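Local coordinates for glucose-6-phosphate isomerase (Chlamydia trachomatis D/UW-3/CX, PDB 6OTU), which catalyses the reversible isomerization of glucose-6-phosphate to fructose-6-phosphate, at residues A[138-152]-A[275-287]. Numbering follows the deposited sequence.
Sequences LAEFLYIARAKFSTL and MVGGVVLGFAFGY
The carbonyl O of Phe-283 takes a nearly straight hydrogen bond from Arg-146 NH1, 3.1 Å long with an N-H...O angle of 173°. This bond ties helix 275-285 to the last turns of helix 122-148, beside the five-stranded parallel sheet of an SIS (sugar isomerase) domain; the axes of 138-148 and 275-285 cross at -56°. The oxygen lies in the guanidinium plane, yet seen from the carbonyl the donor stands well above the carbonyl plane rather than on a lone pair. Bends at chi2 and chi3 turn the arginine back over the C-terminal end of helix 275-285, where CA of Gly-286 sits over the centre of one guanidinium face. The positive phi of Gly-286 marks where that helix ends.

Deeper in, Leu-142 is a knob in a hole formed by Val-279, Gly-282, Phe-283 and Tyr-287. Its CD1 comes within 3.5 Å of Gly-282 CA, an approach made possible by the lack of a side chain there. One turn earlier, Leu-138 and Met-275 run past each other in opposite senses, and Met-275 CE bears on both leucine methyls. Tyr-287, which begins the next helix, lays a ring face on Ala-139: the CB is 3.6 Å from the ring centroid and 9° off the normal, a CH-pi contact.

On the sheet side, strand 151-155 lies between strands 180-184 and 204-209, and its Leu-152 sends CD2 to Val-280 CG2 at 3.6 Å. With CG anti to the backbone N, the Phe-283 ring reaches the turn between helix 122-148 and this strand. Leu-152 CB lies against Phe-283 CD2, while the ring edge meets the Ala-145 and Phe-149 carbonyls, Phe-283 CZ ending 3.2 Å from Phe-149 O, an oxygen also hydrogen-bonded by Lys-179 NZ.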
# COMPACT_ATOMS: atom_id res chain seq x y z
N LEU A 138 -1.70 -16.97 29.08
CA LEU A 138 -0.68 -16.81 28.04
C LEU A 138 0.72 -16.93 28.62
O LEU A 138 1.56 -17.68 28.10
CB LEU A 138 -0.86 -15.47 27.32
CG LEU A 138 0.11 -15.10 26.20
CD1 LEU A 138 -0.03 -16.05 25.03
CD2 LEU A 138 -0.09 -13.65 25.74
N ALA A 139 0.99 -16.21 29.71
CA ALA A 139 2.30 -16.30 30.35
C ALA A 139 2.65 -17.75 30.68
O ALA A 139 3.77 -18.20 30.42
CB ALA A 139 2.34 -15.43 31.60
N GLU A 140 1.70 -18.50 31.24
CA GLU A 140 1.92 -19.91 31.53
C GLU A 140 2.19 -20.69 30.26
O GLU A 140 3.06 -21.58 30.23
CB GLU A 140 0.69 -20.51 32.22
CG GLU A 140 0.70 -20.49 33.72
CD GLU A 140 -0.59 -21.06 34.29
OE1 GLU A 140 -1.48 -21.45 33.48
OE2 GLU A 140 -0.72 -21.15 35.53
N PHE A 141 1.45 -20.38 29.19
CA PHE A 141 1.58 -21.12 27.95
C PHE A 141 2.92 -20.84 27.27
O PHE A 141 3.54 -21.75 26.69
CB PHE A 141 0.41 -20.78 27.02
CG PHE A 141 0.58 -21.30 25.62
CD1 PHE A 141 0.23 -22.61 25.31
CD2 PHE A 141 1.12 -20.51 24.63
CE1 PHE A 141 0.39 -23.10 24.02
CE2 PHE A 141 1.31 -21.00 23.33
CZ PHE A 141 0.94 -22.29 23.03
N LEU A 142 3.39 -19.59 27.34
CA LEU A 142 4.59 -19.19 26.60
C LEU A 142 5.86 -19.75 27.23
O LEU A 142 6.83 -20.01 26.50
CB LEU A 142 4.68 -17.67 26.53
CG LEU A 142 3.58 -16.92 25.76
CD1 LEU A 142 3.80 -15.42 25.90
CD2 LEU A 142 3.54 -17.34 24.28
N TYR A 143 5.88 -19.91 28.55
CA TYR A 143 7.02 -20.54 29.22
C TYR A 143 7.34 -21.89 28.59
O TYR A 143 8.51 -22.25 28.41
CB TYR A 143 6.70 -20.68 30.72
CG TYR A 143 7.80 -21.24 31.62
CD1 TYR A 143 8.16 -22.58 31.57
CD2 TYR A 143 8.45 -20.42 32.55
CE1 TYR A 143 9.16 -23.10 32.39
CE2 TYR A 143 9.45 -20.93 33.38
CZ TYR A 143 9.79 -22.27 33.30
OH TYR A 143 10.78 -22.79 34.10
N ILE A 144 6.31 -22.66 28.22
CA ILE A 144 6.51 -23.96 27.61
C ILE A 144 6.74 -23.83 26.10
O ILE A 144 7.67 -24.41 25.55
CB ILE A 144 5.32 -24.89 27.91
CG1 ILE A 144 5.21 -25.13 29.42
CG2 ILE A 144 5.42 -26.21 27.14
CD1 ILE A 144 3.78 -25.31 29.91
N ALA A 145 5.89 -23.04 25.43
CA ALA A 145 5.88 -23.01 23.97
C ALA A 145 7.16 -22.40 23.40
O ALA A 145 7.68 -22.89 22.40
CB ALA A 145 4.66 -22.24 23.48
N ARG A 146 7.67 -21.34 24.03
CA ARG A 146 8.92 -20.77 23.56
C ARG A 146 10.10 -21.71 23.78
O ARG A 146 11.17 -21.50 23.18
CB ARG A 146 9.16 -19.43 24.26
CG ARG A 146 7.96 -18.50 24.16
CD ARG A 146 8.35 -17.07 23.97
NE ARG A 146 9.45 -16.66 24.83
CZ ARG A 146 10.40 -15.82 24.44
NH1 ARG A 146 10.38 -15.32 23.21
NH2 ARG A 146 11.38 -15.48 25.27
N ALA A 147 9.94 -22.74 24.62
CA ALA A 147 10.99 -23.73 24.82
C ALA A 147 10.92 -24.86 23.79
O ALA A 147 11.95 -25.47 23.49
CB ALA A 147 10.91 -24.30 26.23
N LYS A 148 9.74 -25.12 23.23
CA LYS A 148 9.53 -26.27 22.36
C LYS A 148 9.53 -25.93 20.87
O LYS A 148 9.87 -26.80 20.06
CB LYS A 148 8.21 -26.96 22.71
CG LYS A 148 8.30 -28.47 22.68
CD LYS A 148 6.98 -29.15 23.03
CE LYS A 148 6.94 -29.53 24.49
NZ LYS A 148 5.65 -30.18 24.86
N PHE A 149 9.17 -24.70 20.48
CA PHE A 149 9.00 -24.32 19.08
C PHE A 149 9.90 -23.15 18.70
O PHE A 149 10.06 -22.19 19.46
CB PHE A 149 7.55 -23.94 18.77
CG PHE A 149 6.55 -24.95 19.25
CD1 PHE A 149 6.22 -26.05 18.46
CD2 PHE A 149 5.91 -24.80 20.47
CE1 PHE A 149 5.27 -26.98 18.89
CE2 PHE A 149 4.97 -25.73 20.90
CZ PHE A 149 4.65 -26.81 20.12
N SER A 150 10.46 -23.22 17.50
CA SER A 150 11.23 -22.14 16.91
C SER A 150 10.41 -21.28 15.95
O SER A 150 10.85 -20.18 15.60
CB SER A 150 12.43 -22.73 16.16
OG SER A 150 11.96 -23.59 15.14
N THR A 151 9.23 -21.74 15.56
CA THR A 151 8.49 -21.21 14.42
C THR A 151 7.01 -21.09 14.76
O THR A 151 6.41 -22.05 15.24
CB THR A 151 8.67 -22.14 13.22
OG1 THR A 151 10.07 -22.27 12.95
CG2 THR A 151 7.95 -21.61 11.99
N LEU A 152 6.42 -19.93 14.48
CA LEU A 152 4.99 -19.72 14.66
C LEU A 152 4.37 -19.29 13.33
O LEU A 152 4.91 -18.40 12.65
CB LEU A 152 4.71 -18.67 15.76
CG LEU A 152 3.23 -18.51 16.16
CD1 LEU A 152 3.11 -18.21 17.62
CD2 LEU A 152 2.51 -17.43 15.34
N MET A 275 -5.91 -11.47 22.65
CA MET A 275 -5.09 -12.64 22.33
C MET A 275 -4.85 -12.82 20.83
O MET A 275 -3.99 -13.62 20.46
CB MET A 275 -5.73 -13.89 22.92
CG MET A 275 -5.87 -13.86 24.45
SD MET A 275 -4.33 -13.53 25.34
CE MET A 275 -3.31 -14.82 24.68
N VAL A 276 -5.60 -12.10 19.98
CA VAL A 276 -5.33 -12.10 18.54
C VAL A 276 -3.88 -11.70 18.26
O VAL A 276 -3.19 -12.32 17.44
CB VAL A 276 -6.32 -11.18 17.81
CG1 VAL A 276 -5.91 -11.01 16.33
CG2 VAL A 276 -7.72 -11.73 17.93
N GLY A 277 -3.41 -10.64 18.94
CA GLY A 277 -2.00 -10.28 18.90
C GLY A 277 -1.17 -10.90 20.01
O GLY A 277 0.04 -11.07 19.87
N GLY A 278 -1.82 -11.26 21.13
CA GLY A 278 -1.06 -11.67 22.30
C GLY A 278 -0.23 -12.92 22.08
O GLY A 278 0.91 -13.01 22.55
N VAL A 279 -0.79 -13.91 21.37
CA VAL A 279 -0.09 -15.17 21.17
C VAL A 279 1.16 -14.97 20.31
O VAL A 279 2.27 -15.33 20.70
CB VAL A 279 -1.02 -16.23 20.56
CG1 VAL A 279 -0.23 -17.46 20.19
CG2 VAL A 279 -2.14 -16.58 21.54
N VAL A 280 0.99 -14.40 19.11
CA VAL A 280 2.14 -14.28 18.22
C VAL A 280 3.18 -13.34 18.80
O VAL A 280 4.38 -13.63 18.77
CB VAL A 280 1.69 -13.84 16.81
CG1 VAL A 280 1.00 -12.48 16.82
CG2 VAL A 280 2.89 -13.85 15.85
N LEU A 281 2.75 -12.20 19.36
CA LEU A 281 3.70 -11.27 19.95
C LEU A 281 4.37 -11.89 21.16
O LEU A 281 5.60 -11.79 21.31
CB LEU A 281 2.99 -9.97 20.34
CG LEU A 281 2.37 -9.16 19.19
CD1 LEU A 281 1.58 -7.97 19.73
CD2 LEU A 281 3.41 -8.70 18.19
N GLY A 282 3.60 -12.53 22.04
CA GLY A 282 4.19 -13.16 23.20
C GLY A 282 5.20 -14.23 22.85
O GLY A 282 6.26 -14.33 23.48
N PHE A 283 4.91 -15.04 21.83
CA PHE A 283 5.85 -16.09 21.42
C PHE A 283 7.12 -15.49 20.82
O PHE A 283 8.23 -15.93 21.13
CB PHE A 283 5.17 -17.03 20.43
CG PHE A 283 6.07 -18.09 19.87
CD1 PHE A 283 6.23 -19.30 20.53
CD2 PHE A 283 6.73 -17.91 18.66
CE1 PHE A 283 7.06 -20.29 20.01
CE2 PHE A 283 7.54 -18.89 18.14
CZ PHE A 283 7.71 -20.09 18.81
N ALA A 284 6.97 -14.49 19.95
CA ALA A 284 8.13 -13.87 19.32
C ALA A 284 9.05 -13.26 20.36
O ALA A 284 10.24 -13.58 20.42
CB ALA A 284 7.68 -12.80 18.31
N PHE A 285 8.51 -12.39 21.21
CA PHE A 285 9.33 -11.51 22.03
C PHE A 285 9.23 -11.77 23.52
O PHE A 285 9.87 -11.05 24.29
CB PHE A 285 8.97 -10.05 21.73
CG PHE A 285 8.79 -9.76 20.26
CD1 PHE A 285 9.86 -9.88 19.39
CD2 PHE A 285 7.57 -9.36 19.75
CE1 PHE A 285 9.71 -9.62 18.04
CE2 PHE A 285 7.42 -9.09 18.40
CZ PHE A 285 8.49 -9.22 17.55
N GLY A 286 8.44 -12.76 23.95
CA GLY A 286 8.27 -13.02 25.38
C GLY A 286 7.13 -12.22 25.99
O GLY A 286 6.76 -11.14 25.51
N TYR A 287 6.57 -12.77 27.08
CA TYR A 287 5.37 -12.20 27.71
C TYR A 287 5.53 -10.73 28.06
O TYR A 287 4.66 -9.90 27.74
CB TYR A 287 5.03 -13.00 28.96
CG TYR A 287 3.79 -12.52 29.70
CD1 TYR A 287 2.53 -12.74 29.19
CD2 TYR A 287 3.90 -11.87 30.93
CE1 TYR A 287 1.40 -12.32 29.88
CE2 TYR A 287 2.76 -11.45 31.63
CZ TYR A 287 1.51 -11.68 31.09
OH TYR A 287 0.37 -11.27 31.74